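Local coordinates for protein glutamate racemase (PDB 2JFN) that belongs to the Asp/Glu/hydantoin racemase family and holds glutamic acid and uridine-5'-diphosphate-N-acetylmuramoyl-L-alanine in separate pockets, at residues P22-F27 / L47-A52; E81-A86 / S248-I253. All blocks are in the same frame, centred on the assembly; numbering follows the deposited sequence.

Contact 1: P22-F27 / L47-A52; sequences PTVLVF and LHYIYA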
# COMPACT_ATOMS: atom_id res chain seq x y z
N PRO A 22 -16.98 6.51 -12.23
CA PRO A 22 -15.58 6.89 -12.38
C PRO A 22 -14.61 5.73 -12.21
O PRO A 22 -14.76 4.89 -11.32
CB PRO A 22 -15.39 7.99 -11.33
CG PRO A 22 -16.48 7.73 -10.34
CD PRO A 22 -17.64 7.33 -11.20
N THR A 23 -13.64 5.68 -13.11
CA THR A 23 -12.63 4.63 -13.12
C THR A 23 -11.48 5.01 -12.20
O THR A 23 -10.84 6.05 -12.37
CB THR A 23 -12.09 4.43 -14.54
OG1 THR A 23 -13.15 3.95 -15.38
CG2 THR A 23 -10.94 3.43 -14.54
N VAL A 24 -11.23 4.17 -11.21
CA VAL A 24 -10.16 4.40 -10.26
C VAL A 24 -9.14 3.27 -10.27
O VAL A 24 -9.49 2.10 -10.13
CB VAL A 24 -10.71 4.56 -8.83
CG1 VAL A 24 -9.57 4.62 -7.83
CG2 VAL A 24 -11.55 5.83 -8.75
N LEU A 25 -7.88 3.64 -10.44
CA LEU A 25 -6.80 2.67 -10.44
C LEU A 25 -6.14 2.64 -9.07
O LEU A 25 -5.86 3.68 -8.49
CB LEU A 25 -5.73 3.04 -11.48
CG LEU A 25 -4.40 2.31 -11.34
CD1 LEU A 25 -4.59 0.81 -11.64
CD2 LEU A 25 -3.37 2.92 -12.30
N VAL A 26 -5.92 1.43 -8.55
CA VAL A 26 -5.22 1.25 -7.29
C VAL A 26 -4.02 0.38 -7.68
O VAL A 26 -4.18 -0.74 -8.18
CB VAL A 26 -6.08 0.52 -6.24
CG1 VAL A 26 -5.28 0.35 -4.96
CG2 VAL A 26 -7.36 1.34 -5.95
N PHE A 27 -2.81 0.91 -7.48
CA PHE A 27 -1.57 0.23 -7.84
C PHE A 27 -0.65 -0.12 -6.68
O PHE A 27 -0.55 0.63 -5.71
CB PHE A 27 -0.77 1.09 -8.83
CG PHE A 27 0.63 0.59 -9.07
CD1 PHE A 27 0.88 -0.42 -9.99
CD2 PHE A 27 1.70 1.09 -8.32
CE1 PHE A 27 2.17 -0.94 -10.17
CE2 PHE A 27 2.99 0.58 -8.49
CZ PHE A 27 3.22 -0.43 -9.41
N LEU A 47 -17.68 2.45 -7.69
CA LEU A 47 -16.74 2.87 -8.73
C LEU A 47 -16.29 1.72 -9.62
O LEU A 47 -16.51 0.55 -9.30
CB LEU A 47 -15.50 3.50 -8.08
CG LEU A 47 -15.74 4.61 -7.06
CD1 LEU A 47 -14.41 5.12 -6.56
CD2 LEU A 47 -16.53 5.74 -7.70
N HIS A 48 -15.69 2.07 -10.75
CA HIS A 48 -15.16 1.06 -11.67
C HIS A 48 -13.70 0.95 -11.25
O HIS A 48 -12.87 1.78 -11.62
CB HIS A 48 -15.21 1.52 -13.13
CG HIS A 48 -14.42 0.64 -14.06
ND1 HIS A 48 -13.58 1.15 -15.03
CD2 HIS A 48 -14.36 -0.70 -14.17
CE1 HIS A 48 -13.04 0.15 -15.70
NE2 HIS A 48 -13.49 -0.99 -15.20
N TYR A 49 -13.39 -0.07 -10.45
CA TYR A 49 -12.04 -0.25 -9.96
C TYR A 49 -11.14 -1.11 -10.84
O TYR A 49 -11.57 -2.11 -11.42
CB TYR A 49 -12.06 -0.85 -8.55
CG TYR A 49 -12.58 0.08 -7.47
CD1 TYR A 49 -13.89 -0.03 -7.01
CD2 TYR A 49 -11.75 1.04 -6.89
CE1 TYR A 49 -14.37 0.80 -5.98
CE2 TYR A 49 -12.21 1.87 -5.87
CZ TYR A 49 -13.52 1.75 -5.42
OH TYR A 49 -13.96 2.56 -4.40
N ILE A 50 -9.89 -0.69 -10.93
CA ILE A 50 -8.88 -1.43 -11.66
C ILE A 50 -7.76 -1.62 -10.65
O ILE A 50 -7.26 -0.65 -10.07
CB ILE A 50 -8.30 -0.62 -12.84
CG1 ILE A 50 -9.40 -0.33 -13.86
CG2 ILE A 50 -7.16 -1.41 -13.48
CD1 ILE A 50 -8.98 0.72 -14.89
N TYR A 51 -7.39 -2.87 -10.40
CA TYR A 51 -6.30 -3.15 -9.49
C TYR A 51 -5.15 -3.66 -10.35
O TYR A 51 -5.33 -4.58 -11.15
CB TYR A 51 -6.67 -4.22 -8.46
CG TYR A 51 -5.61 -4.40 -7.39
CD1 TYR A 51 -4.69 -5.45 -7.44
CD2 TYR A 51 -5.47 -3.47 -6.36
CE1 TYR A 51 -3.65 -5.55 -6.50
CE2 TYR A 51 -4.45 -3.56 -5.41
CZ TYR A 51 -3.54 -4.60 -5.49
OH TYR A 51 -2.52 -4.66 -4.56
N ALA A 52 -3.98 -3.06 -10.20
CA ALA A 52 -2.82 -3.48 -10.97
C ALA A 52 -1.65 -3.75 -10.04
O ALA A 52 -1.34 -2.93 -9.17
CB ALA A 52 -2.45 -2.41 -11.99

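Contact 2: E81-A86 / S248-I253; sequences ERYPLA and SADANI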
# COMPACT_ATOMS: atom_id res chain seq x y z
N GLU A 81 -4.24 3.26 -21.21
CA GLU A 81 -4.55 2.88 -22.58
C GLU A 81 -5.76 1.97 -22.62
O GLU A 81 -6.55 2.01 -23.56
CB GLU A 81 -3.35 2.18 -23.22
CG GLU A 81 -2.30 3.14 -23.73
CD GLU A 81 -2.86 4.06 -24.81
OE1 GLU A 81 -3.46 3.55 -25.78
OE2 GLU A 81 -2.70 5.29 -24.68
N ARG A 82 -5.90 1.14 -21.59
CA ARG A 82 -7.03 0.23 -21.49
C ARG A 82 -8.28 0.98 -21.05
O ARG A 82 -9.38 0.74 -21.55
CB ARG A 82 -6.72 -0.90 -20.51
CG ARG A 82 -5.72 -1.93 -21.03
CD ARG A 82 -6.28 -2.68 -22.24
NE ARG A 82 -7.43 -3.50 -21.87
CZ ARG A 82 -7.35 -4.74 -21.40
NH1 ARG A 82 -6.17 -5.32 -21.26
NH2 ARG A 82 -8.46 -5.40 -21.07
N TYR A 83 -8.12 1.90 -20.10
CA TYR A 83 -9.24 2.70 -19.60
C TYR A 83 -8.83 4.10 -19.16
O TYR A 83 -7.87 4.26 -18.40
CB TYR A 83 -9.89 2.04 -18.37
CG TYR A 83 -10.63 0.75 -18.60
CD1 TYR A 83 -10.01 -0.48 -18.39
CD2 TYR A 83 -11.97 0.75 -18.98
CE1 TYR A 83 -10.70 -1.67 -18.56
CE2 TYR A 83 -12.67 -0.44 -19.15
CZ TYR A 83 -12.03 -1.64 -18.94
OH TYR A 83 -12.73 -2.82 -19.10
N PRO A 84 -9.54 5.13 -19.65
CA PRO A 84 -9.19 6.48 -19.22
C PRO A 84 -9.41 6.46 -17.70
O PRO A 84 -10.35 5.82 -17.23
CB PRO A 84 -10.22 7.35 -19.94
CG PRO A 84 -10.41 6.60 -21.24
CD PRO A 84 -10.49 5.16 -20.77
N LEU A 85 -8.55 7.12 -16.95
CA LEU A 85 -8.66 7.10 -15.49
C LEU A 85 -9.18 8.40 -14.90
O LEU A 85 -8.82 9.48 -15.35
CB LEU A 85 -7.29 6.79 -14.88
CG LEU A 85 -6.57 5.53 -15.36
CD1 LEU A 85 -5.17 5.46 -14.74
CD2 LEU A 85 -7.39 4.31 -15.00
N ALA A 86 -10.03 8.29 -13.89
CA ALA A 86 -10.54 9.47 -13.20
C ALA A 86 -9.53 9.80 -12.10
O ALA A 86 -9.32 10.95 -11.74
CB ALA A 86 -11.92 9.18 -12.60
N SER A 248 -16.70 4.16 -16.68
CA SER A 248 -16.99 2.96 -17.44
C SER A 248 -18.05 2.12 -16.73
O SER A 248 -18.22 2.21 -15.52
CB SER A 248 -15.71 2.13 -17.62
OG SER A 248 -15.97 0.89 -18.25
N ALA A 249 -18.77 1.30 -17.50
CA ALA A 249 -19.80 0.44 -16.93
C ALA A 249 -19.26 -0.98 -16.79
O ALA A 249 -19.93 -1.85 -16.23
CB ALA A 249 -21.05 0.46 -17.81
N ASP A 250 -18.05 -1.22 -17.29
CA ASP A 250 -17.45 -2.55 -17.19
C ASP A 250 -17.24 -2.92 -15.73
O ASP A 250 -17.16 -2.05 -14.86
CB ASP A 250 -16.10 -2.59 -17.92
CG ASP A 250 -16.24 -2.49 -19.43
OD1 ASP A 250 -17.38 -2.55 -19.93
OD2 ASP A 250 -15.21 -2.34 -20.12
N ALA A 251 -17.17 -4.22 -15.46
CA ALA A 251 -16.97 -4.70 -14.10
C ALA A 251 -15.53 -4.46 -13.66
O ALA A 251 -14.66 -4.20 -14.48
CB ALA A 251 -17.29 -6.19 -14.03
N ASN A 252 -15.29 -4.54 -12.35
CA ASN A 252 -13.95 -4.33 -11.81
C ASN A 252 -12.99 -5.35 -12.39
O ASN A 252 -13.36 -6.50 -12.61
CB ASN A 252 -13.95 -4.46 -10.28
CG ASN A 252 -14.89 -3.48 -9.61
OD1 ASN A 252 -15.10 -2.37 -10.11
ND2 ASN A 252 -15.43 -3.87 -8.47
N ILE A 253 -11.76 -4.94 -12.63
CA ILE A 253 -10.78 -5.85 -13.20
C ILE A 253 -9.40 -5.72 -12.54
O ILE A 253 -9.02 -4.64 -12.08
CB ILE A 253 -10.66 -5.61 -14.72
CG1 ILE A 253 -9.71 -6.64 -15.36
CG2 ILE A 253 -10.15 -4.21 -14.99
CD1 ILE A 253 -9.58 -6.47 -16.85
O HOH W 1 -12.81 -3.28 -16.35

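Contact 1: P22-F27 / L47-A52
Thr23 and His48 sit opposite each other in two parallel strands, their side chains side by side and pointing the same way. Thr23 OG1 lies in the plane of the imidazole, at its edge, and is hydrogen-bonded to His48 ND1 at 2.9 Å, a pairing that gives two buried polar groups a partner in each other. With OG1 beside the backbone N (chi1 -64°), CG2 falls anti to that N and presses on Ile50 CD1 at 3.4 Å, tighter than usual for two carbons. Farther along this face Leu25 CD1 makes ordinary contacts of 3.9 Å with Ile50 CG2 and Ala52 CB, and helix 65-82 packs over it through Val79. Strands 21-28 and 48-53, with helix 33-43 between them in sequence, form a beta-alpha-beta unit; five backbone bonds tie the pair, among them Val26 N to Ile50 O at 2.9 Å. On the other face beta-branched Val24 and Val26 meet tyrosines more loosely: Val26 CG1 is 4.0 Å from Tyr51 CE2, and Val24 CB 4.2 Å from Tyr49 CD2. The tyrosine hydroxyls bond elsewhere, Tyr51 to Gly30 O and Tyr49 to Leu44 O. The Pro22-Leu47 end is partly exposed yet closely packed at one point, Pro22 CG to Leu47 CD2 at 3.3 Å.

Contact 2: E81-A86 / S248-I253
Tyr83 reaches across to Asp250 with a hydroxyl that donates a hydrogen bond to OD2, the two oxygens 2.7 Å apart. OD2 receives it through its anti lone pair, on the side away from OD1, and lies in the plane of the ring at its edge, while the carboxylate is turned 83° from that ring. A carboxylate is a strong acceptor for a phenol, and at this exposed position its charge can probably stay solvated. Water adds a second, weaker link: one molecule donates to Ala251 O at 2.8 Å and makes a weak bond to Tyr83 OH. Within 248-253, Ser248 OG accepts from Asp250 N at 3.1 Å, so the same small hydroxyl that lies 3.7 Å from Tyr83 CE2 also shapes the chain leading to the aspartate. Apolar contact is slight. Ile253 CG2 approaches Tyr83 CE1 at 4.4 Å, and its CD1 comes just as loosely to Arg82, whose NH2 has its salt bridge with Glu279. Tyr83 is the first residue to leave helical geometry after helix 65-82; its CG is anti to its own carbonyl carbon (chi1 -68°), and its side chain bridges to the connection between strands 247-248 and 253-256, where the serine bond forms an ST turn.

In the fold
Contact 1 is a buried strand pair, and contact 2 closes over one end of it at the surface, with centres about 7 Å apart. Backbone and side chain both join them: Thr23 O probably accepts a hydrogen bond from Ala86 N at 2.8 Å, and Asn252 OD1 probably accepts one from Tyr49 N at 2.9 Å. The Tyr83 and His48 rings also meet edge to face. In the mixed sheet strand 21-28 lies between strands 48-53 and 87-90, the latter entered through Ala86, and 253-256, entered through Asn252, follows beyond 48-53. Contact 1 extends toward the ligands: the Tyr51 side chain is about 7 Å from the bound glutamic acid, and that of Val26 about 12 Å from uridine-5'-diphosphate-N-acetylmuramoyl-L-alanine.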